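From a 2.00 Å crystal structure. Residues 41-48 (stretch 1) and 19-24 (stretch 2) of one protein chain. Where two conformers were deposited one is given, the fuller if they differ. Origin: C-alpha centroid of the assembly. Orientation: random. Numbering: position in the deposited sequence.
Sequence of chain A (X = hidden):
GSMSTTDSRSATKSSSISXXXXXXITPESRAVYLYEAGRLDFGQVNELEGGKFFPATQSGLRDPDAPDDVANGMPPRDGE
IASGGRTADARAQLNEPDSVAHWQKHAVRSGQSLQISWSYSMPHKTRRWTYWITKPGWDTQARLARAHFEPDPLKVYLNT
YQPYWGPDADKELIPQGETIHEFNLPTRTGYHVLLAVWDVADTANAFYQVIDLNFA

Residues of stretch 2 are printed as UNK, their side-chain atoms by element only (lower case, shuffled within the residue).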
ATOM      1  N   ASP A  41       5.868  11.935  11.887  1.00 16.29           N
ATOM      2  CA  ASP A  41       6.456  11.149  12.972  1.00 16.63           C
ATOM      3  C   ASP A  41       6.321   9.649  12.689  1.00 15.56           C
ATOM      4  O   ASP A  41       5.710   9.255  11.716  1.00 14.65           O
ATOM      5  CB  ASP A  41       5.914  11.551  14.348  1.00 17.70           C
ATOM      6  CG  ASP A  41       4.436  11.358  14.481  1.00 17.42           C
ATOM      7  OD1 ASP A  41       3.915  10.327  14.021  1.00 16.88           O
ATOM      8  OD2 ASP A  41       3.791  12.238  15.087  1.00 18.42           O
ATOM      9  N   PHE A  42       6.914   8.821  13.536  1.00 15.76           N
ATOM     10  CA  PHE A  42       6.948   7.383  13.305  1.00 15.16           C
ATOM     11  C   PHE A  42       5.550   6.751  13.275  1.00 14.35           C
ATOM     12  O   PHE A  42       5.273   5.929  12.406  1.00 13.62           O
ATOM     13  CB  PHE A  42       7.822   6.706  14.381  1.00 16.01           C
ATOM     14  CG  PHE A  42       8.131   5.262  14.104  1.00 15.65           C
ATOM     15  CD1 PHE A  42       9.059   4.925  13.135  1.00 15.64           C
ATOM     16  CD2 PHE A  42       7.509   4.246  14.823  1.00 15.73           C
ATOM     17  CE1 PHE A  42       9.376   3.597  12.878  1.00 15.38           C
ATOM     18  CE2 PHE A  42       7.811   2.917  14.573  1.00 15.54           C
ATOM     19  CZ  PHE A  42       8.757   2.595  13.606  1.00 15.40           C
ATOM     20  N   GLY A  43       4.678   7.118  14.226  1.00 14.21           N
ATOM     21  CA  GLY A  43       3.304   6.601  14.227  1.00 13.50           C
ATOM     22  C   GLY A  43       2.607   6.881  12.899  1.00 12.49           C
ATOM     23  O   GLY A  43       2.042   5.989  12.253  1.00 11.72           O
ATOM     24  N   GLN A  44       2.679   8.135  12.479  1.00 12.38           N
ATOM     25  CA  GLN A  44       2.045   8.591  11.246  1.00 11.60           C
ATOM     26  C   GLN A  44       2.452   7.789  10.002  1.00 10.54           C
ATOM     27  O   GLN A  44       1.592   7.408   9.209  1.00  9.72           O
ATOM     28  CB  GLN A  44       2.356  10.081  11.037  1.00 12.24           C
ATOM     29  CG  GLN A  44       1.623  11.002  12.019  1.00 13.09           C
ATOM     30  CD  GLN A  44       2.004  12.465  11.850  1.00 13.81           C
ATOM     31  OE1 GLN A  44       3.110  12.780  11.421  1.00 14.35           O
ATOM     32  NE2 GLN A  44       1.085  13.363  12.171  1.00 14.21           N
ATOM     33  N   VAL A  45       3.755   7.541   9.820  1.00 10.40           N
ATOM     34  CA  VAL A  45       4.265   6.753   8.683  0.50  9.80           C
ATOM     35  C   VAL A  45       3.674   5.345   8.667  1.00  9.24           C
ATOM     36  O   VAL A  45       3.437   4.768   7.601  1.00  8.72           O
ATOM     37  CB  VAL A  45       5.806   6.627   8.727  0.50 10.05           C
ATOM     38  CG1 VAL A  45       6.311   5.665   7.653  0.50  9.53           C
ATOM     39  CG2 VAL A  45       6.442   7.994   8.543  0.50 10.70           C
ATOM     40  N   ASN A  46       3.457   4.808   9.868  1.00  9.49           N
ATOM     41  CA  ASN A  46       3.010   3.427  10.095  1.00  9.26           C
ATOM     42  C   ASN A  46       1.478   3.229  10.241  1.00  9.23           C
ATOM     43  O   ASN A  46       1.019   2.098  10.486  1.00  8.80           O
ATOM     44  CB  ASN A  46       3.657   2.915  11.385  1.00  9.80           C
ATOM     45  CG  ASN A  46       5.090   2.469  11.185  1.00  9.87           C
ATOM     46  OD1 ASN A  46       5.332   1.473  10.516  1.00  9.51           O
ATOM     47  ND2 ASN A  46       6.043   3.226  11.715  1.00 10.26           N
ATOM     48  N   GLU A  47       0.708   4.313  10.076  1.00  9.42           N
ATOM     49  CA  GLU A  47      -0.731   4.294  10.307  1.00  9.56           C
ATOM     50  C   GLU A  47      -1.498   4.918   9.122  1.00  9.04           C
ATOM     51  O   GLU A  47      -2.461   5.667   9.319  1.00  9.09           O
ATOM     52  CB  GLU A  47      -1.064   5.024  11.608  1.00 10.71           C
ATOM     53  CG  GLU A  47      -0.620   4.291  12.854  1.00 11.60           C
ATOM     54  CD  GLU A  47      -0.708   5.123  14.130  1.00 12.97           C
ATOM     55  OE1 GLU A  47      -1.487   6.093  14.206  1.00 13.75           O
ATOM     56  OE2 GLU A  47       0.020   4.802  15.095  1.00 14.22           O
ATOM     57  N   LEU A  48      -1.081   4.570   7.905  1.00  8.23           N
ATOM     58  CA  LEU A  48      -1.756   5.002   6.706  1.00  7.96           C
ATOM     59  C   LEU A  48      -2.840   3.953   6.428  1.00  7.81           C
ATOM     60  O   LEU A  48      -2.781   3.190   5.464  1.00  7.09           O
ATOM     61  CB  LEU A  48      -0.767   5.184   5.560  1.00  7.50           C
ATOM     62  CG  LEU A  48       0.377   6.184   5.828  1.00  7.84           C
ATOM     63  CD1 LEU A  48       1.256   6.336   4.591  1.00  7.55           C
ATOM     64  CD2 LEU A  48      -0.134   7.551   6.325  1.00  8.22           C
ATOM     65  N   UNK A  19      -0.323  -0.175  19.690  1.00 24.99           N
ATOM     66  CA  UNK A  19      -0.254   0.446  18.360  1.00 23.37           C
ATOM     67  C   UNK A  19       0.081  -0.591  17.302  1.00 21.68           C
ATOM     68  O   UNK A  19       1.034  -1.359  17.480  1.00 21.87           O
ATOM     69  c   UNK A  19       0.958  -0.055  20.392  1.00 25.82           C
ATOM     70  c   UNK A  19       0.884   1.469  18.496  1.00 24.42           C
ATOM     71  c   UNK A  19       1.496   1.244  19.862  1.00 25.58           C
ATOM     72  N   UNK A  20      -0.714  -0.621  16.231  1.00 19.45           N
ATOM     73  CA  UNK A  20      -0.582  -1.601  15.161  1.00 17.85           C
ATOM     74  C   UNK A  20      -0.051  -0.884  13.928  1.00 16.27           C
ATOM     75  O   UNK A  20      -0.734  -0.034  13.350  1.00 16.54           O
ATOM     76  n   UNK A  20      -3.878  -5.627  16.872  1.00 19.85           N
ATOM     77  n   UNK A  20      -2.260  -6.890  15.903  1.00 18.16           N
ATOM     78  c   UNK A  20      -1.933  -2.209  14.827  1.00 18.24           C
ATOM     79  n   UNK A  20      -1.803  -4.721  16.469  1.00 19.27           N
ATOM     80  c   UNK A  20      -2.103  -3.413  17.036  1.00 19.86           C
ATOM     81  c   UNK A  20      -2.812  -2.525  16.029  1.00 19.27           C
ATOM     82  c   UNK A  20      -2.648  -5.744  16.419  1.00 18.90           C
ATOM     83  N   UNK A  21       1.154  -1.240  13.523  1.00 14.00           N
ATOM     84  CA  UNK A  21       1.931  -0.447  12.589  1.00 12.86           C
ATOM     85  C   UNK A  21       2.407  -1.296  11.465  1.00 11.32           C
ATOM     86  O   UNK A  21       2.750  -2.462  11.672  1.00 10.93           O
ATOM     87  c   UNK A  21       1.841   2.121  14.229  1.00 14.37           C
ATOM     88  c   UNK A  21       2.943   1.288  14.121  1.00 14.19           C
ATOM     89  c   UNK A  21       3.420   2.892  15.536  1.00 16.01           C
ATOM     90  n   UNK A  21       2.157   3.096  15.092  1.00 15.80           N
ATOM     91  n   UNK A  21       3.888   1.777  14.945  1.00 15.38           N
ATOM     92  c   UNK A  21       3.174   0.075  13.287  1.00 13.46           C
ATOM     93  N   UNK A  22       2.460  -0.702  10.281  1.00 10.01           N
ATOM     94  CA  UNK A  22       3.055  -1.341   9.118  1.00  9.12           C
ATOM     95  C   UNK A  22       3.495  -0.290   8.116  1.00  8.51           C
ATOM     96  O   UNK A  22       2.798   0.715   7.940  1.00  8.20           O
ATOM     97  N   UNK A  23       4.646  -0.522   7.471  1.00  8.02           N
ATOM     98  CA  UNK A  23       5.135   0.360   6.400  1.00  7.69           C
ATOM     99  C   UNK A  23       6.099  -0.380   5.471  1.00  7.36           C
ATOM    100  O   UNK A  23       6.628  -1.433   5.823  1.00  7.24           O
ATOM    101  c   UNK A  23       7.143   1.277   7.667  1.00  8.74           C
ATOM    102  c   UNK A  23       7.663   2.409   8.518  1.00  9.44           C
ATOM    103  n   UNK A  23       8.055   0.597  10.731  1.00 10.09           N
ATOM    104  n   UNK A  23       8.940   2.021   9.100  1.00  9.96           N
ATOM    105  c   UNK A  23       9.094   1.155  10.105  1.00 10.29           C
ATOM    106  c   UNK A  23       5.821   1.592   6.992  1.00  8.23           C
ATOM    107  n   UNK A  23      10.318   0.864  10.505  1.00 10.90           N
ATOM    108  N   UNK A  24       6.316   0.173   4.283  1.00  7.00           N
ATOM    109  CA  UNK A  24       7.361  -0.304   3.391  1.00  6.96           C
ATOM    110  C   UNK A  24       8.642   0.482   3.646  1.00  7.51           C
ATOM    111  O   UNK A  24       8.741   1.677   3.355  1.00  7.51           O
ATOM    112  c   UNK A  24       8.119  -0.448   1.000  1.00  6.77           C
ATOM    113  c   UNK A  24       5.804  -1.196   1.663  1.00  6.10           C
ATOM    114  c   UNK A  24       6.933  -0.203   1.923  1.00  6.60           C
TER
HETATM  115  O   HOH W   1       1.276   2.918   7.095  1.00  4.61           O

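Position 19 carries three side-chain carbons and no other element. They close a five-membered ring onto the backbone N, which is the mark of proline. Pro19 makes no contact with stretch 1; its nearest side-chain approach is CB to Glu47 OE2, at 4.8 Å.

Position 20 has seven side-chain atoms: four carbons and three nitrogens. Three carbons run out to a nitrogen, and that nitrogen is bonded to a carbon carrying two more nitrogens. This is a guanidinium, so the residue is arginine. The end of the Arg20 side chain leads away from stretch 1, and its NE and NH2 are hydrogen-bonded elsewhere in the structure. What lies near stretch 1 is the backbone, with Arg20 O 4.4 Å from Glu47 CG.

Position 21 has one carbon leading to a five-membered ring of three carbons and two nitrogens. One ring nitrogen lies 2.7 Å from Glu47 OE2. The ring composition identifies histidine. The nitrogen facing the glutamate is NE2, and it donates a hydrogen bond to Glu47 OE2, which sits at the ring edge, near its plane. Over one face of the ring lies Asn46 CB, 3.6 Å from the ring centroid, in a CH-pi contact. The Phe42 ring approaches obliquely, with planes at 76° and Phe42 CE2 4.1 Å from His21 ND1. That nitrogen is buried by the contact and has no partner in the model. Gly43 CA comes within 3.8 Å of His21 NE2.

Position 22 has no side-chain atoms at all, so it is glycine. It works through its backbone. Gly22 N donates to Asn46 O at 3.2 Å, with a nearly straight angle of 165°. Gly22 O receives a CA-H...O contact from Asn46 CA at 3.5 Å. It also accepts from a water, which donates to Val45 O as well and accepts from Leu48 N.

Position 23 again has four carbons and three nitrogens, ending in a guanidinium. Its CA-to-CB bond points toward stretch 1, and one terminal nitrogen is 2.9 Å from Asn46 OD1. It is arginine. Arg23 NH1 donates to Asn46 OD1, which lies at the guanidinium edge, near its plane. Phe42 CZ lies over one guanidinium face, 3.6 Å from Arg23 NH1. Lower on the side chain, Arg23 CD packs against Val45 CG1 at 3.6 Å.

Position 24 has three carbons, one of them carrying the other two. This beta-branched pattern is valine. Val24 points away and makes no contact with stretch 1.

The contact centres on Asn46. Its backbone O accepts from Gly22, its CB covers the His21 ring, and its OD1 accepts from Arg23. Asn46 ND2 donates to Phe42 O at 2.9 Å, tying the side chain back to its own stretch. Asp41 caps the helix start: Gln44 N donates to Asp41 OD1 at 3.0 Å. Glu47 OE2 accepts a hydrogen bond from His21 NE2 and so holds the ring by its edge. Together the stretches bury 405 Å², both sides summed.

Stretch 2 (19-24) PRHGRV
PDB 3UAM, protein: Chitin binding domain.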